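PDB 3OTX: adenosine kinase, putative from Trypanosoma brucei, which probably catalyses the magnesium-dependent transfer of a phosphate from ATP to adenosine, giving AMP and ADP in purine salvage. Local coordinates for residues 9-14 against 87-92; 16-21 against 98-103. The protein carries 1 engineered substitution. All coordinates share one frame; numbering follows the deposited sequence.

How the contacts relate
Contact 1 joins two parallel strands of the large central sheet; contact 2, centred about 14 Å from it, joins the smaller five-stranded sheet to helix 96-108. Along the chain the four segments alternate: 9-14, then 16-21, then 87-92, then 98-103. Strand 10-13 is followed, after a short link, by strand 17-23 of the other sheet, and strand 91-92 by helix 96-108. The contacts touch mainly at Pro16, which packs on Tyr88, Cys91 and Ile92; Ile92 also packs on Gly98. Cys14 at the end of contact 1 and Leu17 and Asp19 of contact 2 belong to the pocket that holds the inhibitor, so the crossing between the two sheets passes beside one adenosine half.

Contact 1: 9-14 against 87-92; sequences RVYVQC and TYVGCI
Tyr11, Val12 and Gln13 pair with Thr87, Tyr88 and Val89 as neighbouring parallel strands in the central sheet of the ribokinase-like (PfkB) fold. The strand axes come within 4.7 Å and are inclined by 21°. Four backbone hydrogen bonds join them: Thr87 N to Val10 O (2.9 Å), Val12 N to Thr87 O, Val89 N to Val12 O, and a longer one from Cys14 N to Val89 O (3.2 Å). Val10 and Val12 thus straddle Thr87, and Thr87 and Val89 straddle Val12, the parallel pattern. Weaker CA-H...O contacts add to it, among them Tyr88 CA to Val12 O. Past Gly90 direct pairing gives way to water 2, which accepts from Cys91 N and lies within hydrogen-bonding distance of Cys14 O.

Side-chain packing follows on both faces. On one, Val89 sits against Tyr11 and Gln13. Chi1 of Tyr11 (178°) sets CG anti to the backbone N; the hydroxyl end of the ring meets Val89, with OH 3.3 Å from Val89 CG2 and the ring carbon CZ just behind it. Val89 CG1 lies against the Gln13 amide nitrogen NE2. Helix 154-162 covers Tyr11 and Thr87 here. On the other face Val12 CG1 touches Tyr88 CD1 at 3.8 Å, and farther along the same ring CE1 approaches Cys14 CB. Cys14 also touches the bound inhibitor, so this strand end reaches the ligand pocket.

Polar side chains gather at the start of the pair. The Arg9 chain, bent at chi2 and chi3, brings NH2 close to Thr87 OG1, but the angle is poor for a hydrogen bond; its salt bridge is to Glu162. Water 1 bridges the two strands, donating to Val10 O and hydrogen-bonding to Thr87 OG1, at 2.9 Å from each oxygen.

Contact 2: 16-21 against 98-103; sequences PLLDVS and GKVLKE. With AP5 (bis(adenosine)-5'-pentaphosphate), chain C.
Leu101 presses a methyl group onto a backbone carbonyl: its CD2 lies 3.3 Å from Leu17 O, closer than any side-chain pair across this contact, and no hydrogen bond links the two segments. The strand 17-21 runs across helix 98-103 at 103°, the axes 8.6 Å apart at their closest.

Leu101 makes the largest share of the contact. Its CG lies anti to the carbonyl carbon (chi1 -68°), and both methyls beyond face the backbone from Pro16 to Leu18. CD2 takes Leu17 O. CD1 lies against Pro16, just ahead of the strand, and also approaches Leu18 N; Leu101 CD1 is 4.1 Å from Pro16 CB. Leu18 lies next along: its CD1 is 4.3 Å from Val100 CG1 and about as far from Leu101 CD2, so this methyl rests loosely between residues of successive helix positions. Pro63 and Tyr61 of the adjoining strand 60-63 extend the apolar surface, touching Leu101 and Leu18 respectively.

Leu17 turns its CB away from the helix and serves the inhibitor instead, with CD1 3.6 Å from AP5 C4B of an adenine. Asp19 grips the ribose of the same adenosine half with both carboxylate oxygens: OD1 accepts from AP5 O2J and OD2 from AP5 O3J, each at 2.6 Å. The short paired bonds fix the carboxylate against the sugar diol. One side of the strand is thus packed on a helix while Leu17 and Asp19 line the pocket, a layout that belongs to the small-sheet lid of PfkB-family kinases, here at their adenosine site.

Contact 1: 9-14 against 87-92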
ATOM      1  N   ARG A   9      13.574  -4.736 -11.275  1.00 17.42           N
ATOM      2  CA  ARG A   9      12.501  -5.616 -10.776  1.00 15.21           C
ATOM      3  C   ARG A   9      12.065  -5.249  -9.355  1.00 17.16           C
ATOM      4  O   ARG A   9      12.883  -4.952  -8.468  1.00 16.17           O
ATOM      5  CB  ARG A   9      12.957  -7.082 -10.854  1.00 17.34           C
ATOM      6  CG  ARG A   9      13.125  -7.603 -12.289  1.00 25.01           C
ATOM      7  CD  ARG A   9      11.826  -8.226 -12.784  1.00 40.86           C
ATOM      8  NE  ARG A   9      11.400  -9.365 -11.964  1.00 56.06           N
ATOM      9  CZ  ARG A   9      10.414 -10.206 -12.277  1.00 67.99           C
ATOM     10  NH1 ARG A   9       9.728 -10.070 -13.403  1.00 73.11           N
ATOM     11  NH2 ARG A   9      10.110 -11.198 -11.457  1.00 73.03           N
ATOM     12  N   VAL A  10      10.742  -5.260  -9.170  1.00 13.32           N
ATOM     13  CA  VAL A  10      10.101  -4.844  -7.949  1.00 11.37           C
ATOM     14  C   VAL A  10       9.397  -6.040  -7.328  1.00 14.53           C
ATOM     15  O   VAL A  10       8.717  -6.815  -8.030  1.00 14.73           O
ATOM     16  CB  VAL A  10       9.089  -3.696  -8.232  1.00 12.24           C
ATOM     17  CG1 VAL A  10       8.287  -3.388  -6.985  1.00 15.31           C
ATOM     18  CG2 VAL A  10       9.830  -2.411  -8.683  1.00 14.16           C
ATOM     19  N   TYR A  11       9.586  -6.198  -6.025  1.00 12.52           N
ATOM     20  CA  TYR A  11       8.923  -7.219  -5.237  1.00 10.31           C
ATOM     21  C   TYR A  11       7.951  -6.529  -4.319  1.00 12.51           C
ATOM     22  O   TYR A  11       8.367  -5.658  -3.536  1.00 12.19           O
ATOM     23  CB  TYR A  11       9.981  -7.948  -4.391  1.00 11.68           C
ATOM     24  CG  TYR A  11       9.450  -9.031  -3.471  1.00  9.61           C
ATOM     25  CD1 TYR A  11       9.535 -10.381  -3.875  1.00 13.20           C
ATOM     26  CD2 TYR A  11       8.909  -8.724  -2.210  1.00 10.99           C
ATOM     27  CE1 TYR A  11       9.050 -11.397  -3.063  1.00 13.15           C
ATOM     28  CE2 TYR A  11       8.414  -9.755  -1.370  1.00 12.00           C
ATOM     29  CZ  TYR A  11       8.488 -11.077  -1.816  1.00 12.59           C
ATOM     30  OH  TYR A  11       8.028 -12.075  -0.982  1.00 13.58           O
ATOM     31  N   VAL A  12       6.672  -6.904  -4.391  1.00 11.02           N
ATOM     32  CA  VAL A  12       5.659  -6.312  -3.521  1.00  9.99           C
ATOM     33  C   VAL A  12       5.004  -7.410  -2.702  1.00 10.83           C
ATOM     34  O   VAL A  12       4.683  -8.471  -3.243  1.00 13.01           O
ATOM     35  CB  VAL A  12       4.539  -5.656  -4.374  1.00 10.89           C
ATOM     36  CG1 VAL A  12       3.341  -5.168  -3.497  1.00 11.73           C
ATOM     37  CG2 VAL A  12       5.100  -4.519  -5.230  1.00 12.57           C
ATOM     38  N   GLN A  13       4.773  -7.152  -1.414  1.00 10.93           N
ATOM     39  CA  GLN A  13       4.077  -8.126  -0.559  1.00  9.30           C
ATOM     40  C   GLN A  13       3.013  -7.404   0.242  1.00 10.52           C
ATOM     41  O   GLN A  13       3.250  -6.318   0.821  1.00 11.73           O
ATOM     42  CB  GLN A  13       5.086  -8.861   0.348  1.00 10.87           C
ATOM     43  CG  GLN A  13       4.444  -9.926   1.273  1.00 11.02           C
ATOM     44  CD  GLN A  13       5.421 -10.983   1.760  1.00 14.62           C
ATOM     45  OE1 GLN A  13       5.259 -11.546   2.870  1.00 18.01           O
ATOM     46  NE2 GLN A  13       6.407 -11.291   0.950  1.00 10.94           N
ATOM     47  N   CYS A  14       1.825  -8.018   0.277  1.00 11.46           N
ATOM     48  CA  CYS A  14       0.707  -7.440   1.021  1.00 11.42           C
ATOM     49  C   CYS A  14      -0.361  -8.544   1.156  1.00 10.65           C
ATOM     50  O   CYS A  14      -0.070  -9.757   1.015  1.00 12.00           O
ATOM     51  CB  CYS A  14       0.188  -6.205   0.256  1.00 11.76           C
ATOM     52  SG  CYS A  14      -0.998  -5.166   1.141  1.00 12.44           S
ATOM     53  N   THR A  87       6.721  -8.571  -9.132  1.00 11.31           N
ATOM     54  CA  THR A  87       6.240  -9.837  -8.584  1.00 11.70           C
ATOM     55  C   THR A  87       5.528  -9.505  -7.289  1.00 14.06           C
ATOM     56  O   THR A  87       6.009  -8.702  -6.513  1.00 12.99           O
ATOM     57  CB  THR A  87       7.414 -10.773  -8.251  1.00 14.64           C
ATOM     58  OG1 THR A  87       8.080 -11.100  -9.459  1.00 16.26           O
ATOM     59  CG2 THR A  87       6.914 -12.044  -7.609  1.00 13.46           C
ATOM     60  N   TYR A  88       4.346 -10.081  -7.100  1.00 11.80           N
ATOM     61  CA  TYR A  88       3.525  -9.848  -5.908  1.00 10.91           C
ATOM     62  C   TYR A  88       3.436 -11.145  -5.127  1.00 11.47           C
ATOM     63  O   TYR A  88       3.224 -12.230  -5.714  1.00 13.27           O
ATOM     64  CB  TYR A  88       2.101  -9.421  -6.331  1.00 11.48           C
ATOM     65  CG  TYR A  88       1.159  -9.244  -5.196  1.00 10.24           C
ATOM     66  CD1 TYR A  88       0.996  -8.000  -4.598  1.00  9.54           C
ATOM     67  CD2 TYR A  88       0.374 -10.310  -4.736  1.00 12.56           C
ATOM     68  CE1 TYR A  88       0.095  -7.815  -3.499  1.00  9.43           C
ATOM     69  CE2 TYR A  88      -0.513 -10.147  -3.672  1.00 11.27           C
ATOM     70  CZ  TYR A  88      -0.658  -8.902  -3.063  1.00 11.75           C
ATOM     71  OH  TYR A  88      -1.550  -8.742  -2.013  1.00 11.71           O
ATOM     72  N   VAL A  89       3.593 -11.028  -3.818  1.00  9.97           N
ATOM     73  CA  VAL A  89       3.448 -12.165  -2.902  1.00 11.60           C
ATOM     74  C   VAL A  89       2.345 -11.885  -1.876  1.00 10.98           C
ATOM     75  O   VAL A  89       2.316 -10.819  -1.246  1.00 11.19           O
ATOM     76  CB  VAL A  89       4.805 -12.495  -2.204  1.00 11.40           C
ATOM     77  CG1 VAL A  89       4.674 -13.537  -1.085  1.00 14.16           C
ATOM     78  CG2 VAL A  89       5.763 -13.058  -3.243  1.00 11.33           C
ATOM     79  N   GLY A  90       1.459 -12.868  -1.703  1.00 12.06           N
ATOM     80  CA  GLY A  90       0.465 -12.878  -0.649  1.00 12.16           C
ATOM     81  C   GLY A  90      -0.218 -14.233  -0.667  1.00 10.93           C
ATOM     82  O   GLY A  90       0.203 -15.126  -1.402  1.00 12.57           O
ATOM     83  N   CYS A  91      -1.277 -14.406   0.145  1.00 11.15           N
ATOM     84  CA  CYS A  91      -1.895 -15.697   0.287  1.00 11.96           C
ATOM     85  C   CYS A  91      -3.387 -15.548  -0.015  1.00 11.77           C
ATOM     86  O   CYS A  91      -4.039 -14.623   0.484  1.00 12.20           O
ATOM     87  CB  CYS A  91      -1.639 -16.249   1.695  1.00 12.03           C
ATOM     88  SG  CYS A  91      -2.291 -17.917   1.972  1.00 15.53           S
ATOM     89  N   ILE A  92      -3.891 -16.466  -0.830  1.00 12.94           N
ATOM     90  CA  ILE A  92      -5.297 -16.515  -1.203  1.00 12.51           C
ATOM     91  C   ILE A  92      -5.794 -17.938  -1.043  1.00 14.81           C
ATOM     92  O   ILE A  92      -5.000 -18.849  -0.728  1.00 15.80           O
ATOM     93  CB  ILE A  92      -5.527 -16.122  -2.688  1.00 14.51           C
ATOM     94  CG1 ILE A  92      -4.725 -17.034  -3.661  1.00 13.05           C
ATOM     95  CG2 ILE A  92      -5.195 -14.658  -2.939  1.00 16.11           C
ATOM     96  CD1 ILE A  92      -5.041 -16.825  -5.149  1.00 13.97           C
TER
HETATM   97  O   HOH W   1      10.095  -8.957  -9.320  1.00 15.79           O
HETATM   98  O   HOH W   2      -1.124 -12.429   2.306  1.00 13.59           O

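Contact 2: 16-21 against 98-103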
ATOM      1  N   PRO A  16      -3.856  -9.850  -0.325  1.00 12.45           N
ATOM      2  CA  PRO A  16      -4.688  -9.648  -1.507  1.00 13.15           C
ATOM      3  C   PRO A  16      -6.159  -9.753  -1.077  1.00 12.88           C
ATOM      4  O   PRO A  16      -6.562 -10.755  -0.481  1.00 14.56           O
ATOM      5  CB  PRO A  16      -4.265 -10.789  -2.454  1.00 14.38           C
ATOM      6  CG  PRO A  16      -3.616 -11.819  -1.577  1.00 12.40           C
ATOM      7  CD  PRO A  16      -3.065 -11.105  -0.379  1.00 14.49           C
ATOM      8  N   LEU A  17      -6.916  -8.678  -1.279  1.00 11.41           N
ATOM      9  CA  LEU A  17      -8.298  -8.643  -0.797  1.00 12.64           C
ATOM     10  C   LEU A  17      -9.215  -8.255  -1.931  1.00 11.69           C
ATOM     11  O   LEU A  17      -8.835  -7.420  -2.754  1.00 13.39           O
ATOM     12  CB  LEU A  17      -8.453  -7.583   0.307  1.00 11.86           C
ATOM     13  CG  LEU A  17      -7.467  -7.595   1.463  1.00 12.15           C
ATOM     14  CD1 LEU A  17      -7.732  -6.370   2.365  1.00 13.16           C
ATOM     15  CD2 LEU A  17      -7.629  -8.905   2.259  1.00 14.03           C
ATOM     16  N   LEU A  18     -10.401  -8.848  -1.987  1.00 12.88           N
ATOM     17  CA  LEU A  18     -11.433  -8.359  -2.881  1.00 13.99           C
ATOM     18  C   LEU A  18     -12.201  -7.219  -2.210  1.00 13.58           C
ATOM     19  O   LEU A  18     -12.745  -7.388  -1.096  1.00 15.08           O
ATOM     20  CB  LEU A  18     -12.397  -9.503  -3.225  1.00 15.54           C
ATOM     21  CG  LEU A  18     -13.299  -9.063  -4.401  1.00 22.10           C
ATOM     22  CD1 LEU A  18     -12.668  -9.435  -5.784  1.00 22.85           C
ATOM     23  CD2 LEU A  18     -14.748  -9.464  -4.281  1.00 31.44           C
ATOM     24  N   ASP A  19     -12.290  -6.076  -2.886  1.00 12.95           N
ATOM     25  CA  ASP A  19     -13.027  -4.952  -2.299  1.00 12.56           C
ATOM     26  C   ASP A  19     -14.504  -5.032  -2.604  1.00 15.96           C
ATOM     27  O   ASP A  19     -14.913  -5.210  -3.759  1.00 17.69           O
ATOM     28  CB  ASP A  19     -12.503  -3.633  -2.844  1.00 11.13           C
ATOM     29  CG  ASP A  19     -11.147  -3.258  -2.279  1.00 14.67           C
ATOM     30  OD1 ASP A  19     -10.700  -3.871  -1.278  1.00 16.47           O
ATOM     31  OD2 ASP A  19     -10.563  -2.307  -2.825  1.00 18.43           O
ATOM     32  N   VAL A  20     -15.318  -4.899  -1.555  1.00 14.73           N
ATOM     33  CA  VAL A  20     -16.771  -4.969  -1.649  1.00 17.61           C
ATOM     34  C   VAL A  20     -17.226  -3.559  -1.279  1.00 19.11           C
ATOM     35  O   VAL A  20     -17.193  -3.179  -0.113  1.00 19.54           O
ATOM     36  CB  VAL A  20     -17.334  -6.089  -0.728  1.00 18.28           C
ATOM     37  CG1 VAL A  20     -18.871  -6.230  -0.848  1.00 20.04           C
ATOM     38  CG2 VAL A  20     -16.700  -7.433  -1.081  1.00 16.79           C
ATOM     39  N   SER A  21     -17.609  -2.789  -2.298  1.00 19.75           N
ATOM     40  CA  SER A  21     -17.774  -1.352  -2.199  1.00 21.74           C
ATOM     41  C   SER A  21     -19.240  -0.996  -2.351  1.00 23.17           C
ATOM     42  O   SER A  21     -19.930  -1.531  -3.231  1.00 26.10           O
ATOM     43  CB  SER A  21     -16.984  -0.684  -3.336  1.00 27.03           C
ATOM     44  OG  SER A  21     -16.898   0.716  -3.181  1.00 35.95           O
ATOM     45  N   GLY A  98     -10.278 -15.427  -4.919  1.00 13.89           N
ATOM     46  CA  GLY A  98      -8.849 -15.681  -5.149  1.00 12.51           C
ATOM     47  C   GLY A  98      -8.537 -15.781  -6.637  1.00 13.34           C
ATOM     48  O   GLY A  98      -7.553 -15.187  -7.096  1.00 13.29           O
ATOM     49  N   LYS A  99      -9.387 -16.508  -7.368  1.00 15.72           N
ATOM     50  CA  LYS A  99      -9.153 -16.674  -8.806  1.00 15.01           C
ATOM     51  C   LYS A  99      -9.219 -15.322  -9.508  1.00 15.58           C
ATOM     52  O   LYS A  99      -8.418 -15.042 -10.405  1.00 16.22           O
ATOM     53  CB  LYS A  99     -10.143 -17.626  -9.427  1.00 14.62           C
ATOM     54  CG  LYS A  99      -9.953 -19.086  -9.003  1.00 15.32           C
ATOM     55  CD  LYS A  99     -11.187 -19.919  -9.499  1.00 20.66           C
ATOM     56  CE  LYS A  99     -11.172 -21.345  -8.934  1.00 23.77           C
ATOM     57  NZ  LYS A  99     -10.010 -22.142  -9.432  1.00 26.81           N
ATOM     58  N   VAL A 100     -10.192 -14.499  -9.125  1.00 16.55           N
ATOM     59  CA  VAL A 100     -10.331 -13.148  -9.710  1.00 16.92           C
ATOM     60  C   VAL A 100      -9.163 -12.228  -9.377  1.00 14.88           C
ATOM     61  O   VAL A 100      -8.674 -11.523 -10.268  1.00 17.66           O
ATOM     62  CB  VAL A 100     -11.688 -12.487  -9.319  1.00 16.45           C
ATOM     63  CG1 VAL A 100     -11.667 -10.992  -9.638  1.00 23.95           C
ATOM     64  CG2 VAL A 100     -12.840 -13.205 -10.035  1.00 20.50           C
ATOM     65  N   LEU A 101      -8.680 -12.247  -8.139  1.00 13.24           N
ATOM     66  CA  LEU A 101      -7.552 -11.404  -7.759  1.00 15.27           C
ATOM     67  C   LEU A 101      -6.331 -11.824  -8.555  1.00 15.52           C
ATOM     68  O   LEU A 101      -5.578 -10.983  -9.094  1.00 17.83           O
ATOM     69  CB  LEU A 101      -7.255 -11.533  -6.267  1.00 15.39           C
ATOM     70  CG  LEU A 101      -8.319 -10.971  -5.314  1.00 14.87           C
ATOM     71  CD1 LEU A 101      -8.058 -11.471  -3.906  1.00 17.12           C
ATOM     72  CD2 LEU A 101      -8.246  -9.448  -5.328  1.00 22.04           C
ATOM     73  N   LYS A 102      -6.115 -13.120  -8.633  1.00 13.25           N
ATOM     74  CA  LYS A 102      -4.942 -13.608  -9.402  1.00 14.30           C
ATOM     75  C   LYS A 102      -5.061 -13.278 -10.887  1.00 14.60           C
ATOM     76  O   LYS A 102      -4.077 -12.868 -11.528  1.00 14.03           O
ATOM     77  CB  LYS A 102      -4.790 -15.110  -9.170  1.00 14.60           C
ATOM     78  CG  LYS A 102      -3.605 -15.774  -9.870  1.00 21.42           C
ATOM     79  CD  LYS A 102      -3.349 -17.138  -9.208  1.00 25.92           C
ATOM     80  CE  LYS A 102      -1.913 -17.569  -9.463  1.00 33.81           C
ATOM     81  NZ  LYS A 102      -1.718 -18.102 -10.850  1.00 33.29           N
ATOM     82  N   GLU A 103      -6.258 -13.461 -11.448  1.00 13.67           N
ATOM     83  CA  GLU A 103      -6.463 -13.247 -12.868  1.00 13.38           C
ATOM     84  C   GLU A 103      -6.272 -11.800 -13.273  1.00 13.96           C
ATOM     85  O   GLU A 103      -5.629 -11.519 -14.289  1.00 13.29           O
ATOM     86  CB  GLU A 103      -7.835 -13.773 -13.331  1.00 13.86           C
ATOM     87  CG  GLU A 103      -7.956 -13.597 -14.835  1.00 15.51           C
ATOM     88  CD  GLU A 103      -9.199 -14.163 -15.439  1.00 18.07           C
ATOM     89  OE1 GLU A 103      -9.492 -13.789 -16.601  1.00 14.34           O
ATOM     90  OE2 GLU A 103      -9.898 -14.980 -14.781  1.00 16.32           O
TER
HETATM   91  PA  AP5 C 346      -3.449  11.600  -0.177  1.00 14.08           P
HETATM   92  O1A AP5 C 346      -4.863  12.079   0.135  1.00 14.78           O
HETATM   93  O2A AP5 C 346      -2.375  12.244   0.677  1.00 15.80           O
HETATM   94  O3A AP5 C 346      -3.263  10.009  -0.016  1.00 14.22           O
HETATM   95  PB  AP5 C 346      -3.928   9.066   1.113  1.00 14.59           P
HETATM   96  O1B AP5 C 346      -4.400   9.837   2.306  1.00 15.34           O
HETATM   97  O2B AP5 C 346      -2.967   7.951   1.347  1.00 16.02           O
HETATM   98  O3B AP5 C 346      -5.183   8.551   0.278  1.00 15.66           O
HETATM   99  PG  AP5 C 346      -6.574   7.897   0.692  1.00 20.12           P
HETATM  100  O1G AP5 C 346      -7.535   8.193  -0.418  1.00 28.34           O
HETATM  101  O2G AP5 C 346      -7.165   8.420   1.982  1.00 21.35           O
HETATM  102  O3G AP5 C 346      -6.179   6.396   0.661  1.00 19.99           O
HETATM  103  PD  AP5 C 346      -7.056   5.074   0.974  1.00 19.89           P
HETATM  104  O1D AP5 C 346      -8.495   5.364   1.359  1.00 21.05           O
HETATM  105  O2D AP5 C 346      -6.210   4.260   1.912  1.00 20.75           O
HETATM  106  O3D AP5 C 346      -7.123   4.413  -0.493  1.00 16.42           O
HETATM  107  PE  AP5 C 346      -6.021   3.429  -1.142  1.00 18.91           P
HETATM  108  O1E AP5 C 346      -4.643   3.906  -0.778  1.00 20.09           O
HETATM  109  O2E AP5 C 346      -6.340   3.237  -2.623  1.00 21.15           O
HETATM  110  O5F AP5 C 346      -3.214  11.797  -1.751  1.00 13.22           O
HETATM  111  C5F AP5 C 346      -2.044  11.280  -2.386  1.00 13.47           C
HETATM  112  C4F AP5 C 346      -1.795  12.057  -3.656  1.00 11.80           C
HETATM  113  O4F AP5 C 346      -2.967  12.034  -4.481  1.00 15.07           O
HETATM  114  C3F AP5 C 346      -1.544  13.548  -3.453  1.00 14.08           C
HETATM  115  O3F AP5 C 346      -0.176  13.772  -3.213  1.00 15.69           O
HETATM  116  C2F AP5 C 346      -2.069  14.163  -4.718  1.00 17.57           C
HETATM  117  O2F AP5 C 346      -1.111  14.045  -5.740  1.00 17.61           O
HETATM  118  C1F AP5 C 346      -3.241  13.243  -5.076  1.00 14.42           C
HETATM  119  N9A AP5 C 346      -4.552  13.713  -4.542  1.00 15.43           N
HETATM  120  C8A AP5 C 346      -5.284  13.142  -3.497  1.00 13.65           C
HETATM  121  N7A AP5 C 346      -6.427  13.866  -3.350  1.00 16.39           N
HETATM  122  C5A AP5 C 346      -6.439  14.854  -4.275  1.00 16.49           C
HETATM  123  C6A AP5 C 346      -7.347  15.836  -4.607  1.00 22.18           C
HETATM  124  N6A AP5 C 346      -8.552  15.905  -4.034  1.00 26.43           N
HETATM  125  N1A AP5 C 346      -7.051  16.692  -5.640  1.00 25.29           N
HETATM  126  C2A AP5 C 346      -5.880  16.582  -6.372  1.00 25.08           C
HETATM  127  N3A AP5 C 346      -4.985  15.587  -6.038  1.00 18.78           N
HETATM  128  C4A AP5 C 346      -5.265  14.733  -5.035  1.00 17.69           C
HETATM  129  O5J AP5 C 346      -6.259   2.027  -0.356  1.00 19.13           O
HETATM  130  C5J AP5 C 346      -7.507   1.364  -0.466  1.00 17.96           C
HETATM  131  C4J AP5 C 346      -7.168  -0.115  -0.379  1.00 11.65           C
HETATM  132  O4J AP5 C 346      -6.785  -0.470   0.960  1.00 15.56           O
HETATM  133  C3J AP5 C 346      -8.360  -1.037  -0.654  1.00 12.83           C
HETATM  134  O3J AP5 C 346      -8.191  -1.584  -1.962  1.00 14.33           O
HETATM  135  C2J AP5 C 346      -8.303  -2.094   0.461  1.00 14.02           C
HETATM  136  O2J AP5 C 346      -8.433  -3.430  -0.011  1.00 14.13           O
HETATM  137  C1J AP5 C 346      -6.930  -1.864   1.043  1.00 14.74           C
HETATM  138  N9B AP5 C 346      -6.792  -2.329   2.431  1.00 10.32           N
HETATM  139  C8B AP5 C 346      -7.555  -1.905   3.485  1.00 11.93           C
HETATM  140  N7B AP5 C 346      -7.144  -2.603   4.575  1.00 14.87           N
HETATM  141  C5B AP5 C 346      -6.132  -3.451   4.208  1.00  9.35           C
HETATM  142  C6B AP5 C 346      -5.354  -4.372   4.920  1.00 10.20           C
HETATM  143  N6B AP5 C 346      -5.544  -4.669   6.216  1.00 11.62           N
HETATM  144  N1B AP5 C 346      -4.440  -5.078   4.187  1.00 11.27           N
HETATM  145  C2B AP5 C 346      -4.176  -4.860   2.854  1.00 11.88           C
HETATM  146  N3B AP5 C 346      -4.974  -3.986   2.144  1.00 11.58           N
HETATM  147  C4B AP5 C 346      -5.909  -3.273   2.842  1.00  9.40           C